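Local coordinates for microcin B17-processing protein McbD (PDB 6GRH) that is needed to process the inactive microcin B17 precursor into the active peptide, probably as the YcaO-family cyclodehydratase of the maturation machinery, at residues Arg171-Gly181 with Gly384-Phe395; Ile357-His365 with Ile372-His380. The protein carries 1 engineered substitution. All coordinates share one frame; numbering follows the deposited sequence. Where two conformers were deposited one is given.

Interaction 1. Residues Arg171-Gly181 with Gly384-Phe395. Engineered in segment 171-181: Arg171 (natural residue Thr).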
loop_
_atom_site.group_PDB
_atom_site.type_symbol
_atom_site.label_atom_id
_atom_site.label_comp_id
_atom_site.label_asym_id
_atom_site.label_seq_id
_atom_site.Cartn_x
_atom_site.Cartn_y
_atom_site.Cartn_z
ATOM N N ARG E 171 -11.070 42.611 -25.034
ATOM C CA ARG E 171 -12.116 42.548 -26.034
ATOM C C ARG E 171 -12.338 43.897 -26.713
ATOM O O ARG E 171 -12.475 43.951 -27.939
ATOM C CB ARG E 171 -13.426 41.999 -25.425
ATOM C CG ARG E 171 -13.288 40.638 -24.726
ATOM C CD ARG E 171 -12.866 39.538 -25.685
ATOM N NE ARG E 171 -12.584 38.284 -24.985
ATOM C CZ ARG E 171 -13.482 37.366 -24.623
ATOM N NH1 ARG E 171 -14.792 37.514 -24.858
ATOM N NH2 ARG E 171 -13.056 36.264 -23.996
ATOM N N GLN E 172 -12.313 44.985 -25.942
ATOM C CA GLN E 172 -12.448 46.320 -26.538
ATOM C C GLN E 172 -11.264 46.595 -27.453
ATOM O O GLN E 172 -11.458 47.087 -28.582
ATOM C CB GLN E 172 -12.603 47.425 -25.493
ATOM C CG GLN E 172 -13.812 47.275 -24.574
ATOM C CD GLN E 172 -15.135 47.286 -25.295
ATOM O OE1 GLN E 172 -15.333 48.045 -26.270
ATOM N NE2 GLN E 172 -16.070 46.473 -24.807
ATOM N N SER E 173 -10.058 46.232 -27.006
ATOM C CA SER E 173 -8.851 46.339 -27.845
ATOM C C SER E 173 -8.954 45.513 -29.120
ATOM O O SER E 173 -8.573 45.967 -30.186
ATOM C CB SER E 173 -7.575 45.940 -27.090
ATOM O OG SER E 173 -7.330 46.838 -26.007
ATOM N N LEU E 174 -9.485 44.314 -29.008
ATOM C CA LEU E 174 -9.595 43.414 -30.149
ATOM C C LEU E 174 -10.591 43.924 -31.193
ATOM O O LEU E 174 -10.329 43.814 -32.391
ATOM C CB LEU E 174 -10.027 42.030 -29.675
ATOM C CG LEU E 174 -10.317 40.978 -30.752
ATOM C CD1 LEU E 174 -9.072 40.610 -31.556
ATOM C CD2 LEU E 174 -10.943 39.750 -30.125
ATOM N N LEU E 175 -11.741 44.420 -30.734
ATOM C CA LEU E 175 -12.751 44.982 -31.633
ATOM C C LEU E 175 -12.263 46.213 -32.380
ATOM O O LEU E 175 -12.513 46.337 -33.574
ATOM C CB LEU E 175 -14.042 45.315 -30.892
ATOM C CG LEU E 175 -14.841 44.092 -30.457
ATOM C CD1 LEU E 175 -15.786 44.433 -29.308
ATOM C CD2 LEU E 175 -15.602 43.490 -31.624
ATOM N N LEU E 176 -11.566 47.116 -31.695
ATOM C CA LEU E 176 -10.991 48.281 -32.369
ATOM C C LEU E 176 -9.951 47.862 -33.421
ATOM O O LEU E 176 -9.960 48.375 -34.545
ATOM C CB LEU E 176 -10.382 49.269 -31.379
ATOM C CG LEU E 176 -10.119 50.618 -32.053
ATOM C CD1 LEU E 176 -11.437 51.290 -32.418
ATOM C CD2 LEU E 176 -9.278 51.535 -31.180
ATOM N N TYR E 177 -9.087 46.916 -33.057
ATOM C CA TYR E 177 -8.109 46.332 -33.999
ATOM C C TYR E 177 -8.792 45.662 -35.193
ATOM O O TYR E 177 -8.412 45.898 -36.348
ATOM C CB TYR E 177 -7.232 45.302 -33.302
ATOM C CG TYR E 177 -6.390 44.470 -34.242
ATOM C CD1 TYR E 177 -5.311 45.024 -34.910
ATOM C CD2 TYR E 177 -6.672 43.142 -34.460
ATOM C CE1 TYR E 177 -4.528 44.273 -35.772
ATOM C CE2 TYR E 177 -5.906 42.377 -35.319
ATOM C CZ TYR E 177 -4.833 42.941 -35.967
ATOM O OH TYR E 177 -4.074 42.178 -36.807
ATOM N N TRP E 178 -9.797 44.840 -34.900
ATOM C CA TRP E 178 -10.603 44.204 -35.941
ATOM C C TRP E 178 -11.173 45.242 -36.922
ATOM O O TRP E 178 -10.975 45.127 -38.134
ATOM C CB TRP E 178 -11.739 43.406 -35.309
ATOM C CG TRP E 178 -12.732 42.834 -36.285
ATOM C CD1 TRP E 178 -14.082 43.065 -36.320
ATOM C CD2 TRP E 178 -12.456 41.918 -37.339
ATOM N NE1 TRP E 178 -14.658 42.337 -37.321
ATOM C CE2 TRP E 178 -13.686 41.625 -37.967
ATOM C CE3 TRP E 178 -11.287 41.299 -37.810
ATOM C CZ2 TRP E 178 -13.783 40.751 -39.053
ATOM C CZ3 TRP E 178 -11.386 40.417 -38.889
ATOM C CH2 TRP E 178 -12.625 40.160 -39.500
ATOM N N LEU E 179 -11.826 46.273 -36.393
ATOM C CA LEU E 179 -12.523 47.253 -37.233
ATOM C C LEU E 179 -11.609 48.173 -38.042
ATOM O O LEU E 179 -11.932 48.499 -39.177
ATOM C CB LEU E 179 -13.495 48.085 -36.394
ATOM C CG LEU E 179 -14.646 47.251 -35.817
ATOM C CD1 LEU E 179 -15.373 47.998 -34.706
ATOM C CD2 LEU E 179 -15.614 46.794 -36.897
ATOM N N GLN E 180 -10.487 48.584 -37.456
ATOM C CA GLN E 180 -9.594 49.593 -38.049
ATOM C C GLN E 180 -8.288 49.051 -38.625
ATOM O O GLN E 180 -7.649 49.723 -39.422
ATOM C CB GLN E 180 -9.282 50.661 -37.007
ATOM C CG GLN E 180 -10.529 51.390 -36.544
ATOM C CD GLN E 180 -10.227 52.647 -35.758
ATOM O OE1 GLN E 180 -10.593 53.751 -36.164
ATOM N NE2 GLN E 180 -9.550 52.487 -34.630
ATOM N N GLY E 181 -7.887 47.857 -38.215
ATOM C CA GLY E 181 -6.600 47.300 -38.609
ATOM C C GLY E 181 -5.354 47.902 -37.961
ATOM O O GLY E 181 -4.250 47.597 -38.396
ATOM N N GLY E 384 -13.480 52.766 -39.651
ATOM C CA GLY E 384 -12.596 51.682 -40.042
ATOM C C GLY E 384 -12.989 51.036 -41.350
ATOM O O GLY E 384 -13.581 51.689 -42.228
ATOM N N ILE E 385 -12.657 49.753 -41.467
ATOM C CA ILE E 385 -12.878 48.965 -42.677
ATOM C C ILE E 385 -14.343 48.511 -42.761
ATOM O O ILE E 385 -14.835 47.799 -41.865
ATOM C CB ILE E 385 -11.953 47.734 -42.708
ATOM C CG1 ILE E 385 -10.479 48.168 -42.701
ATOM C CG2 ILE E 385 -12.229 46.873 -43.937
ATOM C CD1 ILE E 385 -9.555 47.141 -42.069
ATOM N N LYS E 386 -15.015 48.893 -43.852
ATOM C CA LYS E 386 -16.466 48.711 -43.988
ATOM C C LYS E 386 -16.959 47.268 -43.828
ATOM O O LYS E 386 -17.871 47.019 -43.042
ATOM C CB LYS E 386 -16.975 49.271 -45.334
ATOM C CG LYS E 386 -18.499 49.308 -45.479
ATOM C CD LYS E 386 -19.191 49.870 -44.235
ATOM C CE LYS E 386 -20.545 50.503 -44.535
ATOM N NZ LYS E 386 -21.212 50.970 -43.278
ATOM N N VAL E 387 -16.378 46.339 -44.583
ATOM C CA VAL E 387 -16.721 44.909 -44.455
ATOM C C VAL E 387 -16.552 44.346 -43.042
ATOM O O VAL E 387 -17.350 43.501 -42.618
ATOM C CB VAL E 387 -15.957 43.991 -45.457
ATOM C CG1 VAL E 387 -16.572 44.093 -46.848
ATOM C CG2 VAL E 387 -14.459 44.290 -45.488
ATOM N N ARG E 388 -15.551 44.830 -42.304
ATOM C CA ARG E 388 -15.323 44.361 -40.936
ATOM C C ARG E 388 -16.477 44.769 -40.005
ATOM O O ARG E 388 -16.724 44.080 -39.013
ATOM C CB ARG E 388 -13.999 44.883 -40.358
ATOM C CG ARG E 388 -12.738 44.567 -41.159
ATOM C CD ARG E 388 -12.168 43.234 -40.792
ATOM N NE ARG E 388 -10.898 42.875 -41.427
ATOM C CZ ARG E 388 -9.681 43.036 -40.907
ATOM N NH1 ARG E 388 -9.481 43.665 -39.750
ATOM N NH2 ARG E 388 -8.635 42.584 -41.578
ATOM N N GLU E 389 -17.180 45.866 -40.309
ATOM C CA GLU E 389 -18.290 46.336 -39.455
ATOM C C GLU E 389 -19.513 45.405 -39.438
ATOM O O GLU E 389 -20.332 45.493 -38.523
ATOM C CB GLU E 389 -18.747 47.743 -39.852
ATOM C CG GLU E 389 -17.703 48.829 -39.639
ATOM C CD GLU E 389 -18.159 50.194 -40.133
ATOM O OE1 GLU E 389 -18.774 50.276 -41.218
ATOM O OE2 GLU E 389 -17.891 51.196 -39.445
ATOM N N SER E 390 -19.625 44.529 -40.438
ATOM C CA SER E 390 -20.691 43.534 -40.526
ATOM C C SER E 390 -20.233 42.074 -40.334
ATOM O O SER E 390 -21.039 41.178 -40.493
ATOM C CB SER E 390 -21.357 43.658 -41.895
ATOM O OG SER E 390 -20.425 43.357 -42.934
ATOM N N LYS E 391 -18.965 41.835 -39.989
ATOM C CA LYS E 391 -18.412 40.483 -39.896
ATOM C C LYS E 391 -17.881 40.245 -38.496
ATOM O O LYS E 391 -17.191 41.099 -37.943
ATOM C CB LYS E 391 -17.243 40.310 -40.854
ATOM C CG LYS E 391 -17.566 39.780 -42.235
ATOM C CD LYS E 391 -16.281 39.366 -42.963
ATOM C CE LYS E 391 -15.655 38.108 -42.354
ATOM N NZ LYS E 391 -14.551 37.525 -43.176
ATOM N N MET E 392 -18.137 39.075 -37.934
ATOM C CA MET E 392 -17.577 38.796 -36.624
ATOM C C MET E 392 -16.068 38.526 -36.710
ATOM O O MET E 392 -15.607 37.799 -37.578
ATOM C CB MET E 392 -18.278 37.642 -35.945
ATOM C CG MET E 392 -17.704 37.420 -34.573
ATOM S SD MET E 392 -18.769 36.486 -33.511
ATOM C CE MET E 392 -17.653 36.354 -32.107
ATOM N N VAL E 393 -15.322 39.144 -35.798
ATOM C CA VAL E 393 -13.876 38.889 -35.613
ATOM C C VAL E 393 -13.585 37.372 -35.498
ATOM O O VAL E 393 -14.346 36.674 -34.839
ATOM C CB VAL E 393 -13.338 39.661 -34.364
ATOM C CG1 VAL E 393 -13.948 39.148 -33.073
ATOM C CG2 VAL E 393 -11.807 39.635 -34.293
ATOM N N PRO E 394 -12.517 36.864 -36.169
ATOM C CA PRO E 394 -12.174 35.433 -36.125
ATOM C C PRO E 394 -11.417 35.032 -34.829
ATOM O O PRO E 394 -10.226 34.674 -34.839
ATOM C CB PRO E 394 -11.341 35.239 -37.398
ATOM C CG PRO E 394 -10.657 36.555 -37.585
ATOM C CD PRO E 394 -11.667 37.581 -37.145
ATOM N N PHE E 395 -12.154 35.090 -33.724
ATOM C CA PHE E 395 -11.623 34.903 -32.384
ATOM C C PHE E 395 -12.685 34.101 -31.635
ATOM O O PHE E 395 -13.866 34.368 -31.842
ATOM C CB PHE E 395 -11.409 36.272 -31.733
ATOM C CG PHE E 395 -10.677 36.217 -30.425
ATOM C CD1 PHE E 395 -11.374 36.179 -29.230
ATOM C CD2 PHE E 395 -9.284 36.215 -30.387
ATOM C CE1 PHE E 395 -10.713 36.117 -28.014
ATOM C CE2 PHE E 395 -8.610 36.150 -29.174
ATOM C CZ PHE E 395 -9.335 36.093 -27.983
#
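The indole of Trp178, near the C-terminal end of helix 157-180, is sandwiched between Arg388 on one face and Val393 and Pro394 on the other. On the arginine side, CD of Arg388 sits 3.3 Å from the centroid of the six-membered ring of Trp178, and the guanidinium lies nearly flat on the indole, planes 11° apart. The charge is off-centre, with CZ of Arg388 4.3 Å from that centroid, an offset cation-pi stack. A bend at chi2 (-87°) folds the arginine back over the ring. On the opposite face, Val393 CA stands 3.8 Å from the same centroid and Pro394 CD leans over CZ3.

Farther up the helix the contacts are apolar. Leu174 sends CD2 over the face of Phe395, 3.8 Å from its ring centroid, and CD1 against Val393 CG2. The engineered Arg171 reaches past the same phenyl ring with its NE.

Hydrogen bonds gather at the helix end. Arg388 NH1 gives a short 2.6 Å bond to Trp178 O, in the carbonyl plane and on a lone pair, while Ile385 N meets Leu179 O at 2.7 Å, almost straight (165°). Trp178 NE1 points to Lys391 O, 2.9 Å, though the position of that oxygen is less certain.

Arg388 thus does two jobs, stacking on the indole and binding a carbonyl in the last turn of the helix, and so ties the C-terminal tail to that helix end.

Interaction 2. Residues Ile357-His365 with Ile372-His380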
loop_
_atom_site.group_PDB
_atom_site.type_symbol
_atom_site.label_atom_id
_atom_site.label_comp_id
_atom_site.label_asym_id
_atom_site.label_seq_id
_atom_site.Cartn_x
_atom_site.Cartn_y
_atom_site.Cartn_z
ATOM N N ILE E 357 -17.898 43.581 -16.074
ATOM C CA ILE E 357 -17.753 44.979 -16.366
ATOM C C ILE E 357 -18.438 45.265 -17.686
ATOM O O ILE E 357 -18.128 44.624 -18.693
ATOM C CB ILE E 357 -16.277 45.427 -16.334
ATOM C CG1 ILE E 357 -15.808 45.350 -14.882
ATOM C CG2 ILE E 357 -16.161 46.849 -16.877
ATOM C CD1 ILE E 357 -14.415 45.813 -14.605
ATOM N N VAL E 358 -19.350 46.239 -17.636
ATOM C CA VAL E 358 -20.266 46.610 -18.704
ATOM C C VAL E 358 -20.244 48.122 -18.890
ATOM O O VAL E 358 -20.351 48.859 -17.911
ATOM C CB VAL E 358 -21.736 46.267 -18.346
ATOM C CG1 VAL E 358 -22.693 46.714 -19.446
ATOM C CG2 VAL E 358 -21.896 44.783 -18.095
ATOM N N SER E 359 -20.147 48.568 -20.140
ATOM C CA SER E 359 -20.342 49.971 -20.481
ATOM C C SER E 359 -21.092 50.163 -21.808
ATOM O O SER E 359 -20.634 49.686 -22.848
ATOM C CB SER E 359 -19.015 50.706 -20.547
ATOM O OG SER E 359 -19.239 52.085 -20.848
ATOM N N PRO E 360 -22.229 50.896 -21.785
ATOM C CA PRO E 360 -22.891 51.262 -23.065
ATOM C C PRO E 360 -22.140 52.299 -23.901
ATOM O O PRO E 360 -22.559 52.570 -25.023
ATOM C CB PRO E 360 -24.244 51.817 -22.610
ATOM C CG PRO E 360 -23.949 52.407 -21.262
ATOM C CD PRO E 360 -22.934 51.480 -20.627
ATOM N N ASP E 361 -21.071 52.892 -23.356
ATOM C CA ASP E 361 -20.169 53.757 -24.122
ATOM C C ASP E 361 -19.006 53.042 -24.822
ATOM O O ASP E 361 -18.222 53.676 -25.546
ATOM C CB ASP E 361 -19.648 54.867 -23.208
ATOM C CG ASP E 361 -20.718 55.906 -22.904
ATOM O OD1 ASP E 361 -21.561 56.177 -23.792
ATOM O OD2 ASP E 361 -20.726 56.450 -21.775
ATOM N N PHE E 362 -18.912 51.732 -24.621
ATOM C CA PHE E 362 -17.976 50.880 -25.323
ATOM C C PHE E 362 -18.825 49.806 -26.010
ATOM O O PHE E 362 -20.069 49.805 -25.882
ATOM C CB PHE E 362 -17.015 50.229 -24.315
ATOM C CG PHE E 362 -16.003 51.176 -23.695
ATOM C CD1 PHE E 362 -16.368 52.040 -22.672
ATOM C CD2 PHE E 362 -14.680 51.156 -24.097
ATOM C CE1 PHE E 362 -15.446 52.892 -22.089
ATOM C CE2 PHE E 362 -13.745 52.017 -23.517
ATOM C CZ PHE E 362 -14.129 52.875 -22.504
ATOM N N PHE E 363 -18.184 48.888 -26.726
ATOM C CA PHE E 363 -18.927 47.744 -27.281
ATOM C C PHE E 363 -19.558 46.884 -26.177
ATOM O O PHE E 363 -18.890 46.497 -25.229
ATOM C CB PHE E 363 -18.046 46.911 -28.194
ATOM C CG PHE E 363 -17.629 47.647 -29.424
ATOM C CD1 PHE E 363 -18.514 47.778 -30.492
ATOM C CD2 PHE E 363 -16.381 48.236 -29.507
ATOM C CE1 PHE E 363 -18.147 48.459 -31.625
ATOM C CE2 PHE E 363 -16.000 48.910 -30.639
ATOM C CZ PHE E 363 -16.880 49.043 -31.701
ATOM N N LEU E 364 -20.861 46.629 -26.286
ATOM C CA LEU E 364 -21.564 45.803 -25.282
ATOM C C LEU E 364 -21.269 44.313 -25.432
ATOM O O LEU E 364 -21.402 43.558 -24.476
ATOM C CB LEU E 364 -23.085 46.066 -25.309
ATOM C CG LEU E 364 -23.511 47.334 -24.561
ATOM C CD1 LEU E 364 -24.967 47.661 -24.823
ATOM C CD2 LEU E 364 -23.279 47.236 -23.065
ATOM N N HIS E 365 -20.890 43.889 -26.623
ATOM C CA HIS E 365 -20.479 42.516 -26.851
ATOM C C HIS E 365 -19.576 42.483 -28.084
ATOM O O HIS E 365 -19.355 43.521 -28.690
ATOM C CB HIS E 365 -21.720 41.628 -27.015
ATOM C CG HIS E 365 -22.590 42.009 -28.167
ATOM N ND1 HIS E 365 -22.259 41.725 -29.471
ATOM C CD2 HIS E 365 -23.805 42.602 -28.205
ATOM C CE1 HIS E 365 -23.219 42.155 -30.269
ATOM N NE2 HIS E 365 -24.177 42.679 -29.524
ATOM N N ILE E 372 -25.459 45.246 -32.482
ATOM C CA ILE E 372 -24.395 45.812 -31.649
ATOM C C ILE E 372 -24.445 47.345 -31.651
ATOM O O ILE E 372 -24.949 47.960 -32.607
ATOM C CB ILE E 372 -23.020 45.311 -32.149
ATOM C CG1 ILE E 372 -21.934 45.520 -31.073
ATOM C CG2 ILE E 372 -22.642 45.974 -33.477
ATOM C CD1 ILE E 372 -20.644 44.776 -31.350
ATOM N N ASN E 373 -23.954 47.944 -30.568
ATOM C CA ASN E 373 -23.858 49.401 -30.473
ATOM C C ASN E 373 -22.572 49.895 -31.164
ATOM O O ASN E 373 -21.608 50.302 -30.526
ATOM C CB ASN E 373 -24.014 49.902 -29.024
ATOM C CG ASN E 373 -22.939 49.398 -28.082
ATOM O OD1 ASN E 373 -22.602 48.203 -28.066
ATOM N ND2 ASN E 373 -22.419 50.306 -27.251
ATOM N N ILE E 374 -22.603 49.869 -32.491
ATOM C CA ILE E 374 -21.457 50.214 -33.329
ATOM C C ILE E 374 -20.935 51.652 -33.101
ATOM O O ILE E 374 -19.721 51.899 -33.193
ATOM C CB ILE E 374 -21.790 49.977 -34.830
ATOM C CG1 ILE E 374 -20.515 49.922 -35.687
ATOM C CG2 ILE E 374 -22.774 51.017 -35.361
ATOM C CD1 ILE E 374 -19.603 48.757 -35.370
ATOM N N ASN E 375 -21.840 52.574 -32.776
ATOM C CA ASN E 375 -21.467 53.962 -32.498
ATOM C C ASN E 375 -21.386 54.158 -30.993
ATOM O O ASN E 375 -22.396 54.075 -30.294
ATOM C CB ASN E 375 -22.479 54.922 -33.118
ATOM C CG ASN E 375 -22.549 54.807 -34.634
ATOM O OD1 ASN E 375 -21.590 54.386 -35.290
ATOM N ND2 ASN E 375 -23.686 55.207 -35.205
ATOM N N ASN E 376 -20.173 54.392 -30.505
ATOM C CA ASN E 376 -19.911 54.479 -29.064
ATOM C C ASN E 376 -18.709 55.426 -28.844
ATOM O O ASN E 376 -18.325 56.138 -29.781
ATOM C CB ASN E 376 -19.749 53.058 -28.454
ATOM C CG ASN E 376 -18.675 52.227 -29.143
ATOM O OD1 ASN E 376 -17.541 52.672 -29.319
ATOM N ND2 ASN E 376 -19.028 51.004 -29.523
ATOM N N LYS E 377 -18.146 55.483 -27.634
ATOM C CA LYS E 377 -17.048 56.427 -27.370
ATOM C C LYS E 377 -15.687 56.048 -27.953
ATOM O O LYS E 377 -14.779 56.877 -27.936
ATOM C CB LYS E 377 -16.914 56.723 -25.877
ATOM C CG LYS E 377 -18.108 57.447 -25.284
ATOM C CD LYS E 377 -18.211 58.882 -25.787
ATOM C CE LYS E 377 -19.457 59.601 -25.288
ATOM N NZ LYS E 377 -19.703 59.403 -23.830
ATOM N N ILE E 378 -15.528 54.840 -28.494
ATOM C CA ILE E 378 -14.255 54.468 -29.159
ATOM C C ILE E 378 -14.369 54.124 -30.645
ATOM O O ILE E 378 -13.357 53.846 -31.296
ATOM C CB ILE E 378 -13.544 53.322 -28.417
ATOM C CG1 ILE E 378 -14.387 52.038 -28.447
ATOM C CG2 ILE E 378 -13.257 53.735 -26.978
ATOM C CD1 ILE E 378 -13.614 50.804 -28.071
ATOM N N TYR E 379 -15.585 54.125 -31.187
ATOM C CA TYR E 379 -15.770 53.863 -32.605
ATOM C C TYR E 379 -17.066 54.500 -33.101
ATOM O O TYR E 379 -18.020 54.643 -32.343
ATOM C CB TYR E 379 -15.764 52.357 -32.861
ATOM C CG TYR E 379 -15.696 51.986 -34.320
ATOM C CD1 TYR E 379 -14.484 51.973 -34.993
ATOM C CD2 TYR E 379 -16.851 51.645 -35.031
ATOM C CE1 TYR E 379 -14.408 51.629 -36.328
ATOM C CE2 TYR E 379 -16.789 51.298 -36.370
ATOM C CZ TYR E 379 -15.560 51.290 -37.019
ATOM O OH TYR E 379 -15.475 50.967 -38.361
ATOM N N HIS E 380 -17.064 54.919 -34.363
ATOM C CA HIS E 380 -18.279 55.362 -35.059
ATOM C C HIS E 380 -18.255 54.742 -36.450
ATOM O O HIS E 380 -17.181 54.616 -37.046
ATOM C CB HIS E 380 -18.349 56.900 -35.146
ATOM C CG HIS E 380 -19.731 57.431 -35.403
ATOM N ND1 HIS E 380 -20.213 57.687 -36.674
ATOM C CD2 HIS E 380 -20.738 57.749 -34.553
ATOM C CE1 HIS E 380 -21.450 58.149 -36.591
ATOM N NE2 HIS E 380 -21.795 58.186 -35.316
#
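Phe363 pushes its ring into a pocket made by Ile372, Ile374, Asn376, Ile378 and Tyr379. From CB, a chi1 of -66° puts CG beside the backbone N and turns one ring face to the Asn376 amide. CD1 then meets Ile372 CD1 at 3.8 Å. Next round the rim, Ile374 CD1 lies near the ring plane, 4.0 Å from CE1 of Phe363, while CD2 and CE2 on the other side touch Ile378 CD1. At the tip, CZ packs on Tyr379 CB at 3.7 Å. Over the middle of one face lies Asn376 ND2, 3.3 Å from the Phe363 ring plane, its amide almost perpendicular to the ring (87°); the same nitrogen is steadied by a bond to Asn373 O. Leu175 and Leu179 of helix 157-180 also touch the Phe363 side chain.

Beside this pocket the Asn373 amide makes two bonds to backbone. Its ND2 donates to Phe362 O at 2.8 Å, coming from above the carbonyl plane, and its OD1 accepts from Leu364 N at 2.9 Å on an in-plane lone pair, so both ends of the amide are pinned by backbone either side of Phe363. Lys377 N adds a bond to Asp361 O, 2.8 Å long. The Lys377 side chain runs alongside Asp361, whose carboxylate is held by Ser335 and Asn337; the ion pair is long.

Asn376 OD1 closes an Asx turn onto Ile378 N. The asparagines thus divide the work: Asn373 bridges the two segments beside one backbone bond, while Asn376 folds its own segment and lays its NH2 group on the Phe363 ring, which also packs against the isoleucines.

Both contacts are largely buried, their centres about 13 Å apart, and both fasten the chain that follows strand 350-358. Interaction 1 attaches the far end of that chain to helix 157-180, so a regular element faces an irregular one; stacking on an indole and bonds to carbonyls at the helix end dominate. Interaction 2 joins the turn that leaves strand 350-358 to a loop a few residues on, where a side-chain amide bonds to backbone beside a phenyl ring. Each has an exposed lysine at its margin, Lys391 and Lys377 respectively. The two meet directly: Gln172 NE2 probably bonds to Phe363 O, and Tyr379 OH to Glu389 OE2. Helix 157-180 therefore has the 384-395 tail against one part of its surface and the 357-365 loop against another.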